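PDB 7DF2: C2 domain protein from Ramazzottius varieornatus, which binds three calcium ions as a C2 domain protein of a tardigrade. Local coordinates for residues Y34-V47 and G120-A132. Numbering follows the deposited sequence. Where two conformers were deposited one is given.
Sequences YPLITGFFRIEMNV and GKGVRKIAMRVRA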
loop_
_atom_site.group_PDB
_atom_site.type_symbol
_atom_site.label_atom_id
_atom_site.label_comp_id
_atom_site.label_asym_id
_atom_site.label_seq_id
_atom_site.Cartn_x
_atom_site.Cartn_y
_atom_site.Cartn_z
ATOM N N TYR A 34 -6.539 19.811 1.110
ATOM C CA TYR A 34 -7.325 18.785 0.430
ATOM C C TYR A 34 -8.730 18.686 1.022
ATOM O O TYR A 34 -8.896 18.779 2.237
ATOM C CB TYR A 34 -6.625 17.426 0.514
ATOM C CG TYR A 34 -5.260 17.393 -0.141
ATOM C CD1 TYR A 34 -5.128 17.465 -1.522
ATOM C CD2 TYR A 34 -4.108 17.281 0.622
ATOM C CE1 TYR A 34 -3.881 17.434 -2.125
ATOM C CE2 TYR A 34 -2.855 17.249 0.026
ATOM C CZ TYR A 34 -2.754 17.323 -1.345
ATOM O OH TYR A 34 -1.513 17.293 -1.944
ATOM N N PRO A 35 -9.725 18.477 0.162
ATOM C CA PRO A 35 -11.119 18.492 0.620
ATOM C C PRO A 35 -11.449 17.315 1.523
ATOM O O PRO A 35 -10.921 16.211 1.371
ATOM C CB PRO A 35 -11.916 18.410 -0.687
ATOM C CG PRO A 35 -10.987 17.738 -1.648
ATOM C CD PRO A 35 -9.625 18.250 -1.290
ATOM N N LEU A 36 -12.354 17.560 2.467
ATOM C CA LEU A 36 -12.815 16.506 3.360
ATOM C C LEU A 36 -13.811 15.613 2.629
ATOM O O LEU A 36 -14.838 16.089 2.133
ATOM C CB LEU A 36 -13.448 17.107 4.613
ATOM C CG LEU A 36 -13.804 16.109 5.713
ATOM C CD1 LEU A 36 -12.573 15.744 6.515
ATOM C CD2 LEU A 36 -14.884 16.687 6.620
ATOM N N ILE A 37 -13.505 14.320 2.563
ATOM C CA ILE A 37 -14.367 13.323 1.942
ATOM C C ILE A 37 -15.125 12.612 3.052
ATOM O O ILE A 37 -14.516 11.991 3.930
ATOM C CB ILE A 37 -13.554 12.329 1.099
ATOM C CG1 ILE A 37 -12.600 13.082 0.168
ATOM C CG2 ILE A 37 -14.485 11.397 0.329
ATOM C CD1 ILE A 37 -13.285 14.098 -0.725
ATOM N N THR A 38 -16.453 12.721 3.039
ATOM C CA THR A 38 -17.275 12.120 4.076
ATOM C C THR A 38 -18.345 11.258 3.424
ATOM O O THR A 38 -18.626 11.366 2.227
ATOM C CB THR A 38 -17.919 13.186 4.989
ATOM O OG1 THR A 38 -16.919 14.124 5.399
ATOM C CG2 THR A 38 -18.511 12.554 6.254
ATOM N N GLY A 39 -18.927 10.387 4.230
ATOM C CA GLY A 39 -19.930 9.469 3.759
ATOM C C GLY A 39 -19.471 8.060 4.034
ATOM O O GLY A 39 -18.646 7.818 4.922
ATOM N N PHE A 40 -20.007 7.120 3.270
ATOM C CA PHE A 40 -19.686 5.708 3.401
ATOM C C PHE A 40 -19.122 5.266 2.062
ATOM O O PHE A 40 -19.802 5.363 1.036
ATOM C CB PHE A 40 -20.935 4.915 3.797
ATOM C CG PHE A 40 -21.652 5.500 4.981
ATOM C CD1 PHE A 40 -22.565 6.538 4.814
ATOM C CD2 PHE A 40 -21.380 5.043 6.261
ATOM C CE1 PHE A 40 -23.204 7.099 5.904
ATOM C CE2 PHE A 40 -22.022 5.591 7.361
ATOM C CZ PHE A 40 -22.935 6.621 7.179
ATOM N N PHE A 41 -17.856 4.865 2.046
ATOM C CA PHE A 41 -17.257 4.519 0.771
ATOM C C PHE A 41 -16.188 3.455 0.982
ATOM O O PHE A 41 -15.744 3.194 2.103
ATOM C CB PHE A 41 -16.686 5.756 0.047
ATOM C CG PHE A 41 -15.776 6.614 0.895
ATOM C CD1 PHE A 41 -16.300 7.560 1.769
ATOM C CD2 PHE A 41 -14.396 6.490 0.797
ATOM C CE1 PHE A 41 -15.468 8.367 2.540
ATOM C CE2 PHE A 41 -13.556 7.290 1.564
ATOM C CZ PHE A 41 -14.090 8.228 2.438
ATOM N N ARG A 42 -15.818 2.815 -0.118
ATOM C CA ARG A 42 -14.880 1.705 -0.126
ATOM C C ARG A 42 -13.686 2.122 -0.962
ATOM O O ARG A 42 -13.848 2.796 -1.980
ATOM C CB ARG A 42 -15.537 0.449 -0.713
ATOM C CG ARG A 42 -14.619 -0.774 -0.832
ATOM C CD ARG A 42 -15.498 -2.029 -0.932
ATOM N NE ARG A 42 -16.236 -2.240 0.311
ATOM C CZ ARG A 42 -17.344 -2.960 0.414
ATOM N NH1 ARG A 42 -17.939 -3.096 1.594
ATOM N NH2 ARG A 42 -17.852 -3.549 -0.663
ATOM N N ILE A 43 -12.488 1.766 -0.504
ATOM C CA ILE A 43 -11.247 2.030 -1.220
ATOM C C ILE A 43 -10.626 0.696 -1.590
ATOM O O ILE A 43 -10.448 -0.163 -0.722
ATOM C CB ILE A 43 -10.257 2.851 -0.373
ATOM C CG1 ILE A 43 -10.898 4.160 0.082
ATOM C CG2 ILE A 43 -8.954 3.115 -1.149
ATOM C CD1 ILE A 43 -11.337 4.124 1.511
ATOM N N GLU A 44 -10.285 0.531 -2.866
ATOM C CA GLU A 44 -9.549 -0.635 -3.341
ATOM C C GLU A 44 -8.141 -0.203 -3.700
ATOM O O GLU A 44 -7.949 0.834 -4.347
ATOM C CB GLU A 44 -10.236 -1.277 -4.551
ATOM C CG GLU A 44 -11.660 -1.726 -4.252
ATOM C CD GLU A 44 -12.308 -2.417 -5.440
ATOM O OE1 GLU A 44 -11.667 -2.512 -6.515
ATOM O OE2 GLU A 44 -13.464 -2.851 -5.302
ATOM N N MET A 45 -7.159 -0.983 -3.253
ATOM C CA MET A 45 -5.750 -0.717 -3.508
ATOM C C MET A 45 -5.170 -1.906 -4.255
ATOM O O MET A 45 -5.149 -3.026 -3.731
ATOM C CB MET A 45 -5.004 -0.479 -2.198
ATOM C CG MET A 45 -3.481 -0.454 -2.310
ATOM S SD MET A 45 -2.808 -0.229 -0.642
ATOM C CE MET A 45 -1.052 -0.441 -0.969
ATOM N N ASN A 46 -4.729 -1.667 -5.484
ATOM C CA ASN A 46 -4.166 -2.696 -6.351
ATOM C C ASN A 46 -2.656 -2.503 -6.385
ATOM O O ASN A 46 -2.169 -1.469 -6.859
ATOM C CB ASN A 46 -4.774 -2.578 -7.747
ATOM C CG ASN A 46 -4.234 -3.588 -8.749
ATOM O OD1 ASN A 46 -4.069 -3.250 -9.928
ATOM N ND2 ASN A 46 -4.041 -4.840 -8.327
ATOM N N VAL A 47 -1.919 -3.478 -5.864
ATOM C CA VAL A 47 -0.462 -3.455 -5.922
ATOM C C VAL A 47 -0.057 -4.178 -7.198
ATOM O O VAL A 47 -0.192 -5.399 -7.307
ATOM C CB VAL A 47 0.160 -4.087 -4.675
ATOM C CG1 VAL A 47 1.688 -4.161 -4.814
ATOM C CG2 VAL A 47 -0.240 -3.265 -3.457
ATOM N N GLY A 120 -18.681 6.806 7.652
ATOM C CA GLY A 120 -19.286 7.973 8.250
ATOM C C GLY A 120 -18.296 8.997 8.748
ATOM O O GLY A 120 -18.682 10.139 9.010
ATOM N N LYS A 121 -17.032 8.617 8.902
ATOM C CA LYS A 121 -16.000 9.582 9.224
ATOM C C LYS A 121 -15.656 10.393 7.978
ATOM O O LYS A 121 -16.025 10.044 6.852
ATOM C CB LYS A 121 -14.765 8.872 9.775
ATOM C CG LYS A 121 -14.524 9.105 11.255
ATOM C CD LYS A 121 -13.217 9.844 11.507
ATOM C CE LYS A 121 -12.398 9.158 12.595
ATOM N NZ LYS A 121 -11.566 10.094 13.414
ATOM N N GLY A 122 -14.963 11.503 8.190
ATOM C CA GLY A 122 -14.456 12.323 7.107
ATOM C C GLY A 122 -12.947 12.178 7.055
ATOM O O GLY A 122 -12.285 12.140 8.094
ATOM N N VAL A 123 -12.405 12.080 5.842
ATOM C CA VAL A 123 -10.959 12.035 5.657
ATOM C C VAL A 123 -10.560 13.005 4.559
ATOM O O VAL A 123 -11.327 13.283 3.631
ATOM C CB VAL A 123 -10.443 10.615 5.323
ATOM C CG1 VAL A 123 -10.706 9.662 6.476
ATOM C CG2 VAL A 123 -11.071 10.107 4.029
ATOM N N ARG A 124 -9.336 13.523 4.675
ATOM C CA ARG A 124 -8.726 14.345 3.640
ATOM C C ARG A 124 -7.625 13.632 2.879
ATOM O O ARG A 124 -7.373 13.977 1.725
ATOM C CB ARG A 124 -8.147 15.631 4.247
ATOM C CG ARG A 124 -9.194 16.513 4.903
ATOM C CD ARG A 124 -8.586 17.787 5.455
ATOM N NE ARG A 124 -9.513 18.480 6.346
ATOM C CZ ARG A 124 -10.427 19.356 5.937
ATOM N NH1 ARG A 124 -11.228 19.936 6.817
ATOM N NH2 ARG A 124 -10.539 19.648 4.645
ATOM N N LYS A 125 -6.974 12.648 3.495
ATOM C CA LYS A 125 -5.871 11.921 2.878
ATOM C C LYS A 125 -5.928 10.471 3.325
ATOM O O LYS A 125 -6.080 10.195 4.518
ATOM C CB LYS A 125 -4.516 12.519 3.287
ATOM C CG LYS A 125 -4.008 13.610 2.377
ATOM C CD LYS A 125 -2.496 13.691 2.418
ATOM C CE LYS A 125 -2.010 14.075 3.792
ATOM N NZ LYS A 125 -0.601 14.522 3.732
ATOM N N ILE A 126 -5.779 9.547 2.380
ATOM C CA ILE A 126 -5.670 8.127 2.688
ATOM C C ILE A 126 -4.326 7.644 2.170
ATOM O O ILE A 126 -4.001 7.841 0.993
ATOM C CB ILE A 126 -6.820 7.321 2.059
ATOM C CG1 ILE A 126 -8.156 7.738 2.681
ATOM C CG2 ILE A 126 -6.599 5.824 2.222
ATOM C CD1 ILE A 126 -9.358 7.133 1.991
ATOM N N ALA A 127 -3.550 7.016 3.039
ATOM C CA ALA A 127 -2.199 6.587 2.697
ATOM C C ALA A 127 -2.217 5.120 2.290
ATOM O O ALA A 127 -2.525 4.249 3.109
ATOM C CB ALA A 127 -1.251 6.800 3.871
ATOM N N MET A 128 -1.894 4.852 1.031
ATOM C CA MET A 128 -1.588 3.489 0.612
ATOM C C MET A 128 -0.179 3.171 1.101
ATOM O O MET A 128 0.765 3.895 0.766
ATOM C CB MET A 128 -1.690 3.365 -0.905
ATOM C CG MET A 128 -3.111 3.548 -1.417
ATOM S SD MET A 128 -3.215 3.309 -3.199
ATOM C CE MET A 128 -2.568 4.846 -3.837
ATOM N N ARG A 129 -0.045 2.136 1.932
ATOM C CA ARG A 129 1.230 1.790 2.558
ATOM C C ARG A 129 1.665 0.417 2.066
ATOM O O ARG A 129 0.864 -0.521 2.054
ATOM C CB ARG A 129 1.127 1.785 4.090
ATOM C CG ARG A 129 0.891 3.155 4.708
ATOM C CD ARG A 129 1.044 3.076 6.223
ATOM N NE ARG A 129 0.804 4.372 6.847
ATOM C CZ ARG A 129 1.748 5.277 7.081
ATOM N NH1 ARG A 129 3.014 5.036 6.746
ATOM N NH2 ARG A 129 1.425 6.427 7.656
ATOM N N VAL A 130 2.934 0.295 1.674
ATOM C CA VAL A 130 3.519 -0.989 1.304
ATOM C C VAL A 130 4.871 -1.099 1.987
ATOM O O VAL A 130 5.632 -0.125 2.040
ATOM C CB VAL A 130 3.692 -1.146 -0.226
ATOM C CG1 VAL A 130 4.420 -2.451 -0.566
ATOM C CG2 VAL A 130 2.342 -1.105 -0.939
ATOM N N ARG A 131 5.164 -2.274 2.524
ATOM C CA ARG A 131 6.498 -2.546 3.046
ATOM C C ARG A 131 7.042 -3.807 2.392
ATOM O O ARG A 131 6.352 -4.832 2.317
ATOM C CB ARG A 131 6.488 -2.692 4.570
ATOM C CG ARG A 131 7.849 -3.152 5.151
ATOM C CD ARG A 131 7.788 -3.121 6.683
ATOM N NE ARG A 131 9.006 -3.614 7.314
ATOM C CZ ARG A 131 10.068 -2.857 7.578
ATOM N NH1 ARG A 131 10.065 -1.573 7.263
ATOM N NH2 ARG A 131 11.132 -3.388 8.163
ATOM N N ALA A 132 8.280 -3.731 1.917
ATOM C CA ALA A 132 8.948 -4.871 1.314
ATOM C C ALA A 132 10.228 -5.158 2.080
ATOM O O ALA A 132 11.017 -4.246 2.336
ATOM C CB ALA A 132 9.265 -4.611 -0.166
HETATM O O HOH W 1 -9.166 14.765 -0.161
HETATM O O HOH W 2 -13.217 20.453 2.764
#
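Ile37 and Val123 form an antiparallel hydrogen-bonded pair; beyond the corner at Gly39 and Phe40, strand 41-47 faces strand 126-132 from the other sheet, axes 9.2 Å apart and 31° from parallel. Within the pair, Val123 N reaches Ile37 O at 2.8 Å, and Ile37 N returns the bond to Val123 O. Gly120 N hydrogen-bonds Gly39 O, and Gly120 CA lies over one face of the Phe40 ring, a CH-pi contact. Further in, the Phe41 ring turns its edge to one conformer of Val123, CZ to CG2 3.9 Å. Ile43 and Ile126 meet tip to tip, CD1 to CD1 3.6 Å. Met45, extended with CG anti to its backbone N (chi1 169°), runs across Met128 and presses CE against Val130 CG2 at a tight 3.5 Å; Ile76 of strand 70-77 touches both Met45 and Ile126. At the outer end, one of two Arg124 conformers hydrogen-bonds Tyr34 O through NH2 (3.0 Å), the oxygen in the guanidinium plane, while Leu36 CB lies over one face, toward its rim. A water donates to both Pro35 O and Arg124 O. Polar bonds therefore close the end of the C2 beta-sandwich, whereas apolar side chains make up most of the contact between 41-47 and 126-132, away from the calcium sites.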